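Local coordinates for yeast glycogen phosphorylase (Saccharomyces cerevisiae, PDB 1YGP), which belongs to the carbohydrate phosphorylase family, is built on the two-domain GT-B fold and carries a bound pyridoxal-5'-phosphate, at residues 576-581 against 602-607; 617-622 against 668-673; 660-665 against 804-809; 708-713 against 829-834; 809-814 against 819-824. All coordinates share one frame; numbering follows the deposited sequence.

All five contacts lie in the half of the GT-B fold built round a six-stranded parallel sheet of Rossmann type. Interactions 1 and 4 use neighbouring strands, 601-606 and 710-713, and their centres lie about 15 Å apart. Interaction 2 joins the two helices that follow strands 601-606 and 649-654. Interactions 2 and 3 share helix 662-678, interactions 3 and 5 share helix 805-813, and interactions 4 and 5 share helix 820-840. Interaction 1 closes before the others open, whereas interactions 2 and 3 alternate along the chain. The late helices thus return to cover a sheet begun some 200 residues earlier, so residues far apart in sequence pack in the same domain.

Interaction 1. Residues 576-581 against 602-607; sequences IRLVDL and FDMQVK
A buried, wholly apolar helix-on-sheet contact joins Leu578 and Val579 of helix 562-584 to Phe602 and Met604 of strand 601-606, a central strand of the Rossmann-type parallel sheet. The short axes lie 12.2 Å apart and make an angle of 64°. Leu578 has CG anti to its backbone N (chi1 177°), which sends CD2 between the two strand side chains. There it lies 3.7 Å from Met604 CE, the two tips meeting head on, and 3.8 Å from Phe602 CD2, where the side chains run past each other in opposite directions. Val579 crosses the phenyl group at about a right angle and brings CG2 to the ring edge, in its plane, 3.9 Å from Phe602 CZ. Met604 bends at both chi2 and chi3 to bring its methyl forward. Strand alternation sends Gln605 to the other face, where it bonds Asn618, while Ile704 of helix 698-704 touches both Leu578 and Met604. The strand leads directly to Lys607, which touches pyridoxal-5'-phosphate. Carbon meets carbon throughout and no hydrogen bond passes between these two segments, so here the fit rests on shape and burial.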
# COMPACT_ATOMS: atom_id res chain seq x y z
N ILE A 576 -12.11 -13.92 33.70
CA ILE A 576 -13.33 -13.52 33.01
C ILE A 576 -12.96 -12.94 31.66
O ILE A 576 -13.64 -13.30 30.70
CB ILE A 576 -14.12 -12.47 33.86
CG1 ILE A 576 -14.77 -13.19 35.03
CG2 ILE A 576 -15.15 -11.73 32.99
CD1 ILE A 576 -15.26 -12.22 36.13
N ARG A 577 -11.92 -12.10 31.56
CA ARG A 577 -11.53 -11.54 30.26
C ARG A 577 -11.28 -12.66 29.27
O ARG A 577 -11.84 -12.62 28.18
CB ARG A 577 -10.23 -10.76 30.23
CG ARG A 577 -10.03 -9.55 31.10
CD ARG A 577 -8.84 -8.75 30.54
NE ARG A 577 -7.62 -9.53 30.50
CZ ARG A 577 -6.42 -8.99 30.70
NH1 ARG A 577 -6.27 -7.69 30.95
NH2 ARG A 577 -5.35 -9.79 30.67
N LEU A 578 -10.48 -13.68 29.64
CA LEU A 578 -10.16 -14.77 28.74
C LEU A 578 -11.43 -15.48 28.31
O LEU A 578 -11.62 -15.74 27.12
CB LEU A 578 -9.23 -15.76 29.42
CG LEU A 578 -8.87 -16.99 28.59
CD1 LEU A 578 -8.10 -16.55 27.36
CD2 LEU A 578 -8.09 -17.98 29.44
N VAL A 579 -12.34 -15.74 29.26
CA VAL A 579 -13.61 -16.39 28.98
C VAL A 579 -14.35 -15.56 27.94
O VAL A 579 -14.77 -16.10 26.91
CB VAL A 579 -14.41 -16.54 30.32
CG1 VAL A 579 -15.79 -17.11 30.11
CG2 VAL A 579 -13.72 -17.57 31.22
N ASP A 580 -14.42 -14.24 28.14
CA ASP A 580 -15.05 -13.34 27.19
C ASP A 580 -14.44 -13.50 25.80
O ASP A 580 -15.21 -13.53 24.82
CB ASP A 580 -14.89 -11.87 27.59
CG ASP A 580 -15.84 -11.27 28.63
OD1 ASP A 580 -17.04 -11.56 28.60
OD2 ASP A 580 -15.37 -10.47 29.44
N LEU A 581 -13.10 -13.67 25.70
CA LEU A 581 -12.41 -13.82 24.42
C LEU A 581 -12.84 -15.10 23.73
O LEU A 581 -13.20 -15.09 22.55
CB LEU A 581 -10.89 -13.91 24.57
CG LEU A 581 -9.95 -13.16 23.60
CD1 LEU A 581 -8.55 -13.71 23.76
CD2 LEU A 581 -10.32 -13.35 22.14
N PHE A 602 -7.44 -23.01 35.51
CA PHE A 602 -7.08 -22.74 34.14
C PHE A 602 -5.64 -23.20 33.96
O PHE A 602 -4.69 -22.71 34.60
CB PHE A 602 -7.29 -21.25 33.92
CG PHE A 602 -8.74 -20.88 33.59
CD1 PHE A 602 -9.83 -21.47 34.25
CD2 PHE A 602 -8.99 -19.91 32.61
CE1 PHE A 602 -11.13 -21.09 33.92
CE2 PHE A 602 -10.30 -19.54 32.30
CZ PHE A 602 -11.37 -20.13 32.96
N ASP A 603 -5.48 -24.19 33.12
CA ASP A 603 -4.20 -24.82 32.89
C ASP A 603 -3.84 -24.60 31.42
O ASP A 603 -4.45 -25.26 30.57
CB ASP A 603 -4.40 -26.28 33.26
CG ASP A 603 -3.26 -27.26 33.09
OD1 ASP A 603 -2.13 -26.86 32.79
OD2 ASP A 603 -3.53 -28.45 33.26
N MET A 604 -2.87 -23.72 31.08
CA MET A 604 -2.53 -23.49 29.69
C MET A 604 -1.16 -23.91 29.19
O MET A 604 -0.18 -23.87 29.94
CB MET A 604 -2.67 -22.00 29.29
CG MET A 604 -2.51 -20.86 30.26
SD MET A 604 -4.03 -20.54 31.22
CE MET A 604 -4.73 -19.11 30.46
N GLN A 605 -1.07 -24.31 27.92
CA GLN A 605 0.20 -24.57 27.23
C GLN A 605 0.08 -23.88 25.86
O GLN A 605 -0.44 -24.42 24.89
CB GLN A 605 0.46 -26.08 27.02
CG GLN A 605 1.85 -26.42 26.50
CD GLN A 605 2.10 -27.91 26.31
OE1 GLN A 605 1.19 -28.73 26.23
NE2 GLN A 605 3.34 -28.36 26.18
N VAL A 606 0.50 -22.62 25.81
CA VAL A 606 0.48 -21.85 24.59
C VAL A 606 1.91 -21.62 24.10
O VAL A 606 2.71 -20.88 24.70
CB VAL A 606 -0.25 -20.47 24.79
CG1 VAL A 606 -1.72 -20.74 25.02
CG2 VAL A 606 0.24 -19.69 26.00
N LYS A 607 2.29 -22.32 23.02
CA LYS A 607 3.57 -22.15 22.35
C LYS A 607 3.58 -22.97 21.08
O LYS A 607 2.59 -23.62 20.74
CB LYS A 607 4.74 -22.60 23.21
CG LYS A 607 4.75 -24.02 23.76
CD LYS A 607 5.72 -24.04 24.93
CE LYS A 607 5.24 -23.14 26.06
NZ LYS A 607 6.32 -22.87 26.98

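Interaction 2. Residues 617-622 against 668-673; sequences LNVFGI and IKLINC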
# COMPACT_ATOMS: atom_id res chain seq x y z
N LEU A 617 2.18 -34.99 25.28
CA LEU A 617 2.26 -35.54 26.63
C LEU A 617 1.08 -34.92 27.37
O LEU A 617 0.32 -35.61 28.05
CB LEU A 617 3.57 -35.12 27.33
CG LEU A 617 4.28 -35.77 28.56
CD1 LEU A 617 4.87 -34.62 29.32
CD2 LEU A 617 3.37 -36.53 29.53
N ASN A 618 0.87 -33.62 27.20
CA ASN A 618 -0.20 -32.91 27.87
C ASN A 618 -1.57 -33.42 27.44
O ASN A 618 -2.43 -33.65 28.30
CB ASN A 618 -0.07 -31.44 27.54
CG ASN A 618 -1.08 -30.53 28.19
OD1 ASN A 618 -1.93 -30.93 28.98
ND2 ASN A 618 -1.06 -29.25 27.88
N VAL A 619 -1.76 -33.69 26.14
CA VAL A 619 -3.02 -34.23 25.64
C VAL A 619 -3.22 -35.66 26.19
O VAL A 619 -4.31 -35.99 26.67
CB VAL A 619 -3.08 -34.29 24.08
CG1 VAL A 619 -4.53 -34.46 23.68
CG2 VAL A 619 -2.70 -33.00 23.41
N PHE A 620 -2.18 -36.52 26.19
CA PHE A 620 -2.32 -37.87 26.71
C PHE A 620 -2.72 -37.84 28.18
O PHE A 620 -3.51 -38.67 28.64
CB PHE A 620 -1.01 -38.65 26.55
CG PHE A 620 -0.62 -38.89 25.10
CD1 PHE A 620 -1.56 -38.83 24.07
CD2 PHE A 620 0.71 -39.11 24.78
CE1 PHE A 620 -1.16 -38.99 22.74
CE2 PHE A 620 1.11 -39.27 23.45
CZ PHE A 620 0.18 -39.21 22.43
N GLY A 621 -2.24 -36.85 28.90
CA GLY A 621 -2.66 -36.63 30.25
C GLY A 621 -4.13 -36.24 30.29
O GLY A 621 -4.82 -36.72 31.20
N ILE A 622 -4.65 -35.40 29.36
CA ILE A 622 -6.07 -35.00 29.37
C ILE A 622 -6.94 -36.21 29.13
O ILE A 622 -7.82 -36.47 29.96
CB ILE A 622 -6.50 -33.96 28.30
CG1 ILE A 622 -5.88 -32.63 28.63
CG2 ILE A 622 -8.01 -33.76 28.30
CD1 ILE A 622 -6.37 -31.50 27.74
N ILE A 668 -2.45 -30.87 16.53
CA ILE A 668 -3.50 -29.86 16.59
C ILE A 668 -4.84 -30.54 16.34
O ILE A 668 -5.77 -30.24 17.09
CB ILE A 668 -3.22 -28.75 15.55
CG1 ILE A 668 -1.95 -27.98 15.96
CG2 ILE A 668 -4.40 -27.80 15.49
CD1 ILE A 668 -1.48 -26.84 15.04
N LYS A 669 -4.98 -31.49 15.39
CA LYS A 669 -6.27 -32.11 15.13
C LYS A 669 -6.69 -32.90 16.36
O LYS A 669 -7.83 -32.77 16.83
CB LYS A 669 -6.21 -33.06 13.93
CG LYS A 669 -7.51 -33.79 13.56
CD LYS A 669 -8.59 -32.75 13.35
CE LYS A 669 -10.03 -33.26 13.26
NZ LYS A 669 -10.24 -33.98 12.02
N LEU A 670 -5.74 -33.63 16.95
CA LEU A 670 -6.00 -34.43 18.12
C LEU A 670 -6.53 -33.61 19.28
O LEU A 670 -7.51 -34.06 19.89
CB LEU A 670 -4.72 -35.16 18.52
CG LEU A 670 -4.72 -36.47 19.33
CD1 LEU A 670 -3.92 -36.20 20.60
CD2 LEU A 670 -6.14 -36.99 19.59
N ILE A 671 -5.98 -32.41 19.55
CA ILE A 671 -6.46 -31.55 20.64
C ILE A 671 -7.90 -31.17 20.34
O ILE A 671 -8.77 -31.27 21.22
CB ILE A 671 -5.62 -30.27 20.75
CG1 ILE A 671 -4.17 -30.58 21.07
CG2 ILE A 671 -6.17 -29.42 21.87
CD1 ILE A 671 -3.14 -29.43 20.86
N ASN A 672 -8.18 -30.83 19.09
CA ASN A 672 -9.52 -30.44 18.66
C ASN A 672 -10.55 -31.55 18.76
O ASN A 672 -11.70 -31.33 19.13
CB ASN A 672 -9.45 -29.92 17.22
CG ASN A 672 -8.83 -28.53 17.17
OD1 ASN A 672 -9.25 -27.63 17.90
ND2 ASN A 672 -7.83 -28.29 16.33
N CYS A 673 -10.12 -32.77 18.49
CA CYS A 673 -10.96 -33.92 18.67
C CYS A 673 -11.28 -34.17 20.16
O CYS A 673 -12.45 -34.37 20.55
CB CYS A 673 -10.26 -35.12 18.08
SG CYS A 673 -10.05 -34.96 16.28
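Helices 615-634 and 662-678 run side by side in nearly the same direction, their short axes 10.7 Å apart at an angle of 21°. The backbones are nearest at Val619 and Ile671, whose CA atoms are 6.6 Å apart. Val619 is the wedge of the contact: its CB points at the partner helix and its two methyls divide the work. A chi1 of -163° turns CG1 to the side of the carbonyl carbon, and that methyl meets Leu670 CD1 at 3.6 Å, the two side chains crossing at a slant. The other methyl, CG2, packs 3.7 Å from Ile671 CG1, where the side chains are at about a right angle. Phe620 leaves its helix away from the partner, yet its ring swings back until CE1 is 4.5 Å from Leu670 CD1, a loose addition to the valine core. The contact is buried and purely apolar. The two helices follow successive strands, 601-606 and 649-654, and lie next to each other as in the repeated beta-alpha-beta crossovers of a Rossmann fold. On the sheet side, Ile622 and Ile671 both rest on Phe653 of strand 649-654 and Val690 of strand 688-693; from another side Leu617 meets Tyr827 of helix 820-840.

Interaction 3. Residues 660-665 against 804-809; sequences GYYMAK and FKPLVD
Next to Pro806, which touches Tyr662 and Met663 across the contact, Lys805 NZ is gripped by two carboxylates: Asp809 OD1, one helical turn on at 3.2 Å through its syn lone pair, and Glu792 OE2, a second salt bridge. The setting is a meeting of two helix N-terminal turns at the margin of the Rossmann-type domain, with Tyr661 and Phe804 at the N-cap positions of helices 662-678 and 805-813. Proline suits the first turn of a helix, where its nitrogen has no helical hydrogen bond to give up, and here its ring faces the other helix. Tyr662 offers a ring edge: CE2 lies 4.2 Å from Pro806 CG, near the plane of the tyrosine ring. Met663 contributes more. Its chi1 of -154° lays CG beside the carbonyl carbon, and the chain then folds at chi2 and chi3, bringing the thioether round to the proline, with CE 3.8 Å from Pro806 CB. Neither Lys805 bridge reaches across to 660-665; apolar contacts and the sulfur join the two segments. Further along, Phe804 packs on Leu666, Leu670 and Cys673 of helix 662-678, so the helices stay in touch beyond these turns. Against the buried Leu807, Met663 SD stands 3.7 Å from the backbone N of Leu807 and 4.2 Å from Leu807 CB.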
# COMPACT_ATOMS: atom_id res chain seq x y z
N GLY A 660 4.68 -27.70 7.07
CA GLY A 660 4.87 -29.07 6.60
C GLY A 660 5.16 -30.06 7.70
O GLY A 660 5.55 -31.20 7.45
N TYR A 661 4.95 -29.71 8.96
CA TYR A 661 5.32 -30.61 10.00
C TYR A 661 4.06 -31.44 10.23
O TYR A 661 3.21 -31.09 11.04
CB TYR A 661 5.75 -29.76 11.19
CG TYR A 661 6.35 -30.51 12.38
CD1 TYR A 661 6.44 -31.90 12.41
CD2 TYR A 661 6.78 -29.78 13.47
CE1 TYR A 661 6.95 -32.56 13.52
CE2 TYR A 661 7.29 -30.43 14.58
CZ TYR A 661 7.37 -31.82 14.60
OH TYR A 661 7.89 -32.46 15.70
N TYR A 662 3.98 -32.58 9.53
CA TYR A 662 2.82 -33.45 9.64
C TYR A 662 2.42 -33.83 11.05
O TYR A 662 1.25 -33.71 11.43
CB TYR A 662 3.03 -34.74 8.84
CG TYR A 662 1.80 -35.67 8.89
CD1 TYR A 662 0.57 -35.24 8.38
CD2 TYR A 662 1.91 -36.94 9.47
CE1 TYR A 662 -0.55 -36.07 8.46
CE2 TYR A 662 0.80 -37.78 9.55
CZ TYR A 662 -0.43 -37.34 9.04
OH TYR A 662 -1.56 -38.16 9.12
N MET A 663 3.38 -34.30 11.85
CA MET A 663 3.07 -34.72 13.21
C MET A 663 2.57 -33.54 14.04
O MET A 663 1.63 -33.70 14.82
CB MET A 663 4.30 -35.33 13.85
CG MET A 663 3.97 -36.34 14.96
SD MET A 663 3.12 -37.84 14.40
CE MET A 663 4.37 -38.51 13.34
N ALA A 664 3.11 -32.33 13.86
CA ALA A 664 2.65 -31.20 14.65
C ALA A 664 1.22 -30.86 14.25
O ALA A 664 0.33 -30.67 15.08
CB ALA A 664 3.54 -30.02 14.43
N LYS A 665 0.94 -30.88 12.94
CA LYS A 665 -0.41 -30.69 12.48
C LYS A 665 -1.34 -31.80 12.99
O LYS A 665 -2.50 -31.51 13.28
CB LYS A 665 -0.41 -30.62 10.97
CG LYS A 665 -0.21 -29.18 10.53
CD LYS A 665 0.13 -29.09 9.06
CE LYS A 665 -0.04 -27.66 8.60
NZ LYS A 665 -0.20 -27.57 7.16
N PHE A 804 -4.91 -41.00 13.88
CA PHE A 804 -3.90 -40.64 14.88
C PHE A 804 -2.82 -41.69 15.11
O PHE A 804 -2.02 -41.60 16.06
CB PHE A 804 -4.63 -40.30 16.19
CG PHE A 804 -5.53 -39.07 16.05
CD1 PHE A 804 -5.04 -37.89 15.46
CD2 PHE A 804 -6.86 -39.13 16.47
CE1 PHE A 804 -5.88 -36.78 15.30
CE2 PHE A 804 -7.69 -38.02 16.31
CZ PHE A 804 -7.21 -36.85 15.73
N LYS A 805 -2.71 -42.64 14.18
CA LYS A 805 -1.77 -43.74 14.28
C LYS A 805 -0.31 -43.32 14.24
O LYS A 805 0.40 -43.79 15.13
CB LYS A 805 -2.01 -44.76 13.15
CG LYS A 805 -1.86 -46.15 13.70
CD LYS A 805 -1.52 -47.23 12.69
CE LYS A 805 -1.75 -48.62 13.30
NZ LYS A 805 -1.18 -48.77 14.63
N PRO A 806 0.27 -42.49 13.36
CA PRO A 806 1.68 -42.11 13.39
C PRO A 806 2.21 -41.63 14.74
O PRO A 806 3.35 -41.93 15.12
CB PRO A 806 1.78 -41.07 12.32
CG PRO A 806 0.80 -41.59 11.31
CD PRO A 806 -0.38 -41.93 12.19
N LEU A 807 1.36 -40.94 15.49
CA LEU A 807 1.67 -40.45 16.82
C LEU A 807 1.85 -41.65 17.76
O LEU A 807 2.93 -41.86 18.31
CB LEU A 807 0.54 -39.54 17.27
CG LEU A 807 0.70 -38.75 18.55
CD1 LEU A 807 1.99 -37.94 18.49
CD2 LEU A 807 -0.50 -37.84 18.73
N VAL A 808 0.83 -42.50 17.88
CA VAL A 808 0.86 -43.70 18.72
C VAL A 808 2.04 -44.57 18.32
O VAL A 808 2.83 -44.96 19.18
CB VAL A 808 -0.44 -44.49 18.55
CG1 VAL A 808 -0.44 -45.76 19.36
CG2 VAL A 808 -1.58 -43.65 19.05
N ASP A 809 2.26 -44.84 17.05
CA ASP A 809 3.40 -45.63 16.66
C ASP A 809 4.73 -44.96 16.84
O ASP A 809 5.74 -45.67 16.77
CB ASP A 809 3.30 -46.06 15.21
CG ASP A 809 2.09 -46.93 14.89
OD1 ASP A 809 1.45 -47.48 15.80
OD2 ASP A 809 1.80 -47.05 13.70

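Interaction 4. Residues 708-713 against 829-834; sequences SDLSEH and ATHELV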
# COMPACT_ATOMS: atom_id res chain seq x y z
N SER A 708 -3.83 -17.04 33.75
CA SER A 708 -3.35 -18.38 33.98
C SER A 708 -3.30 -18.74 35.45
O SER A 708 -2.78 -17.97 36.26
CB SER A 708 -1.97 -18.50 33.39
OG SER A 708 -1.57 -19.85 33.26
N ASP A 709 -3.85 -19.92 35.76
CA ASP A 709 -3.66 -20.47 37.08
C ASP A 709 -2.38 -21.32 37.06
O ASP A 709 -1.53 -21.25 37.95
CB ASP A 709 -4.86 -21.32 37.45
CG ASP A 709 -6.11 -20.55 37.86
OD1 ASP A 709 -6.01 -19.39 38.27
OD2 ASP A 709 -7.19 -21.11 37.80
N LEU A 710 -2.19 -22.13 36.01
CA LEU A 710 -1.04 -22.99 35.88
C LEU A 710 -0.66 -22.96 34.39
O LEU A 710 -1.55 -22.86 33.51
CB LEU A 710 -1.49 -24.37 36.36
CG LEU A 710 -0.62 -25.59 36.80
CD1 LEU A 710 -0.58 -26.57 35.65
CD2 LEU A 710 0.73 -25.15 37.33
N SER A 711 0.63 -23.01 34.09
CA SER A 711 1.10 -23.01 32.71
C SER A 711 2.08 -24.14 32.51
O SER A 711 2.95 -24.39 33.35
CB SER A 711 1.77 -21.68 32.40
OG SER A 711 2.90 -21.31 33.18
N GLU A 712 1.98 -24.86 31.41
CA GLU A 712 2.79 -26.05 31.21
C GLU A 712 4.13 -25.73 30.58
O GLU A 712 4.20 -25.02 29.57
CB GLU A 712 2.01 -27.00 30.34
CG GLU A 712 0.68 -27.35 30.97
CD GLU A 712 0.61 -28.75 31.57
OE1 GLU A 712 1.50 -29.56 31.32
OE2 GLU A 712 -0.36 -29.02 32.26
N HIS A 713 5.25 -26.20 31.10
CA HIS A 713 6.53 -25.94 30.48
C HIS A 713 7.28 -27.27 30.53
O HIS A 713 8.30 -27.43 31.19
CB HIS A 713 7.22 -24.82 31.26
CG HIS A 713 6.54 -23.47 30.99
ND1 HIS A 713 6.45 -22.74 29.88
CD2 HIS A 713 5.82 -22.82 31.96
CE1 HIS A 713 5.70 -21.69 30.13
NE2 HIS A 713 5.32 -21.75 31.39
N ALA A 829 1.32 -37.63 38.51
CA ALA A 829 1.47 -37.46 39.94
C ALA A 829 1.55 -36.00 40.37
O ALA A 829 0.91 -35.57 41.34
CB ALA A 829 2.73 -38.14 40.42
N THR A 830 2.28 -35.20 39.62
CA THR A 830 2.39 -33.78 39.90
C THR A 830 1.03 -33.14 39.67
O THR A 830 0.66 -32.19 40.37
CB THR A 830 3.40 -33.14 38.97
OG1 THR A 830 4.52 -34.01 38.86
CG2 THR A 830 3.81 -31.79 39.49
N HIS A 831 0.25 -33.63 38.70
CA HIS A 831 -1.05 -33.03 38.47
C HIS A 831 -2.01 -33.28 39.61
O HIS A 831 -2.74 -32.36 39.98
CB HIS A 831 -1.62 -33.53 37.18
CG HIS A 831 -1.43 -32.45 36.13
ND1 HIS A 831 -0.71 -32.51 35.01
CD2 HIS A 831 -2.00 -31.20 36.20
CE1 HIS A 831 -0.82 -31.35 34.40
NE2 HIS A 831 -1.59 -30.57 35.12
N GLU A 832 -1.95 -34.48 40.20
CA GLU A 832 -2.72 -34.80 41.41
C GLU A 832 -2.39 -33.79 42.51
O GLU A 832 -3.31 -33.25 43.14
CB GLU A 832 -2.36 -36.21 41.85
CG GLU A 832 -3.62 -37.01 42.06
CD GLU A 832 -3.39 -38.51 42.04
OE1 GLU A 832 -3.35 -39.08 40.95
OE2 GLU A 832 -3.27 -39.12 43.11
N LEU A 833 -1.09 -33.49 42.69
CA LEU A 833 -0.65 -32.46 43.62
C LEU A 833 -1.25 -31.09 43.32
O LEU A 833 -1.89 -30.51 44.19
CB LEU A 833 0.86 -32.34 43.59
CG LEU A 833 1.56 -33.33 44.49
CD1 LEU A 833 2.97 -33.63 44.02
CD2 LEU A 833 1.53 -32.74 45.89
N VAL A 834 -1.08 -30.59 42.10
CA VAL A 834 -1.59 -29.30 41.65
C VAL A 834 -3.06 -29.18 42.03
O VAL A 834 -3.47 -28.24 42.73
CB VAL A 834 -1.40 -29.16 40.10
CG1 VAL A 834 -2.16 -27.97 39.52
CG2 VAL A 834 0.04 -28.84 39.81
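Glu712 leaves its strand with CG beside the backbone N (chi1 -59°) and bends at chi2, carrying its carboxylate to the His831 imidazole, while Leu710, its CG swung opposite the backbone N, is directed toward Val834. The carboxylate meets the histidine edge-on. OE2 of Glu712 lies in the ring plane, 3.2 Å from His831 CE1, and the two flat groups are turned only 25° from each other. The other oxygen, OE1, is hydrogen-bonded to Tyr827 OH, and Tyr827 also meets the His831 ring edge-to-face; one tyrosine thus contacts both partners and probably helps to place them. His831 NE2 makes a weak hydrogen bond to Asp603 OD2. Since Asp603 OD1 also comes close to Glu712 OE2, a proton or the positive charge of a protonated imidazole probably eases this pair of carboxylates. Beside the polar group, Leu710 and Val834 reach toward each other tip to tip, CG of Leu710 3.9 Å from Val834 CG1, and Leu710 CD1 lies 4.2 Å from His831 NE2. Strand 710-713 and the 829-834 helical segment run nearly antiparallel, at 165°, with axes 12.1 Å apart. A helix laid antiparallel over the strands of a parallel sheet is the usual layering of a Rossmann-type domain.

Interaction 5. Residues 809-814 against 819-824; sequences DSIKYH and LVSDDF
Ile811 and Val820 meet with their side chains at about a right angle, each CB pointing toward the other segment. The isoleucine is the longer arm: CG1 lies anti to the carbonyl carbon and chi2 is extended (-179°), so CD1 is carried out to Val820 CG1 at 3.8 Å and lies nearly as close to Val820 CB. Its second branch, CG2, sits 3.7 Å from Ser821 OG, an apolar methyl beside a hydroxyl whose hydrogen bond is made to Asp816 OD2. The other oxygen of Asp816 accepts a hydrogen bond from the backbone N of Val820, so this one carboxylate of the connecting loop probably steadies the start of helix 820-840 beside Ile811. In 809-814, His814 ND1 donates to Asp809 O at 2.8 Å from above the carbonyl plane (47° out of it). Nearby, Lys812 NZ bonds Tyr813 OH at 3.0 Å. The arrangement is two consecutive helices joined by a short loop, with a small apolar core. Phe620 of helix 615-634 lies against both Ile811 and Val820, while Ser821 touches His773 of helix 763-775 and Leu784 of helix 782-790, placing the pair amid three other helices.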
# COMPACT_ATOMS: atom_id res chain seq x y z
N ASP A 809 2.26 -44.84 17.05
CA ASP A 809 3.40 -45.63 16.66
C ASP A 809 4.73 -44.96 16.84
O ASP A 809 5.74 -45.67 16.77
CB ASP A 809 3.30 -46.06 15.21
CG ASP A 809 2.09 -46.93 14.89
OD1 ASP A 809 1.45 -47.48 15.80
OD2 ASP A 809 1.80 -47.05 13.70
N SER A 810 4.88 -43.65 17.04
CA SER A 810 6.22 -43.13 17.27
C SER A 810 6.62 -43.54 18.68
O SER A 810 7.72 -44.09 18.87
CB SER A 810 6.24 -41.60 17.10
OG SER A 810 5.42 -40.81 17.95
N ILE A 811 5.70 -43.43 19.66
CA ILE A 811 5.97 -43.80 21.05
C ILE A 811 6.14 -45.30 21.18
O ILE A 811 7.19 -45.80 21.59
CB ILE A 811 4.82 -43.36 22.00
CG1 ILE A 811 4.68 -41.87 21.97
CG2 ILE A 811 5.11 -43.79 23.42
CD1 ILE A 811 3.59 -41.35 22.88
N LYS A 812 5.09 -45.99 20.74
CA LYS A 812 4.94 -47.43 20.85
C LYS A 812 5.84 -48.27 19.96
O LYS A 812 5.93 -49.48 20.18
CB LYS A 812 3.49 -47.74 20.55
CG LYS A 812 3.00 -49.00 21.15
CD LYS A 812 1.54 -49.10 20.81
CE LYS A 812 1.00 -50.43 21.30
NZ LYS A 812 1.66 -51.54 20.64
N TYR A 813 6.49 -47.72 18.92
CA TYR A 813 7.31 -48.52 18.03
C TYR A 813 8.49 -47.76 17.49
O TYR A 813 9.20 -48.29 16.64
CB TYR A 813 6.54 -49.02 16.78
CG TYR A 813 5.29 -49.85 17.03
CD1 TYR A 813 5.37 -51.19 17.36
CD2 TYR A 813 4.05 -49.23 16.92
CE1 TYR A 813 4.21 -51.92 17.58
CE2 TYR A 813 2.89 -49.95 17.13
CZ TYR A 813 2.98 -51.28 17.46
OH TYR A 813 1.80 -51.98 17.67
N HIS A 814 8.78 -46.49 17.79
CA HIS A 814 10.00 -45.90 17.23
C HIS A 814 10.79 -45.24 18.35
O HIS A 814 11.08 -44.05 18.41
CB HIS A 814 9.63 -44.91 16.12
CG HIS A 814 8.98 -45.67 15.00
ND1 HIS A 814 7.68 -45.85 14.79
CD2 HIS A 814 9.65 -46.41 14.07
CE1 HIS A 814 7.52 -46.67 13.79
NE2 HIS A 814 8.72 -47.00 13.36
N LEU A 819 10.71 -39.16 25.22
CA LEU A 819 10.44 -39.66 26.56
C LEU A 819 9.04 -39.41 27.12
O LEU A 819 8.86 -39.16 28.32
CB LEU A 819 11.50 -39.08 27.53
CG LEU A 819 12.95 -39.57 27.56
CD1 LEU A 819 13.59 -39.49 26.19
CD2 LEU A 819 13.76 -38.66 28.50
N VAL A 820 8.00 -39.58 26.31
CA VAL A 820 6.64 -39.44 26.82
C VAL A 820 6.34 -40.54 27.85
O VAL A 820 5.85 -40.27 28.95
CB VAL A 820 5.60 -39.49 25.66
CG1 VAL A 820 4.16 -39.54 26.17
CG2 VAL A 820 5.74 -38.20 24.86
N SER A 821 6.67 -41.80 27.52
CA SER A 821 6.43 -42.93 28.39
C SER A 821 7.07 -42.77 29.76
O SER A 821 6.46 -43.02 30.81
CB SER A 821 6.98 -44.21 27.77
OG SER A 821 7.32 -44.13 26.38
N ASP A 822 8.30 -42.23 29.70
CA ASP A 822 9.12 -42.12 30.89
C ASP A 822 8.56 -41.13 31.89
O ASP A 822 8.45 -41.39 33.09
CB ASP A 822 10.54 -41.72 30.50
CG ASP A 822 11.10 -42.69 29.46
OD1 ASP A 822 11.57 -43.77 29.84
OD2 ASP A 822 11.04 -42.38 28.28
N ASP A 823 8.12 -39.99 31.34
CA ASP A 823 7.61 -38.95 32.19
C ASP A 823 6.12 -39.06 32.47
O ASP A 823 5.65 -38.36 33.38
CB ASP A 823 7.97 -37.60 31.56
CG ASP A 823 9.46 -37.33 31.43
OD1 ASP A 823 10.28 -38.01 32.06
OD2 ASP A 823 9.83 -36.43 30.72
N PHE A 824 5.37 -39.96 31.82
CA PHE A 824 3.91 -39.96 31.97
C PHE A 824 3.41 -40.07 33.40
O PHE A 824 2.63 -39.23 33.87
CB PHE A 824 3.27 -41.08 31.15
CG PHE A 824 1.79 -40.78 30.89
CD1 PHE A 824 1.42 -39.61 30.20
CD2 PHE A 824 0.79 -41.65 31.36
CE1 PHE A 824 0.07 -39.31 30.00
CE2 PHE A 824 -0.56 -41.33 31.15
CZ PHE A 824 -0.93 -40.16 30.47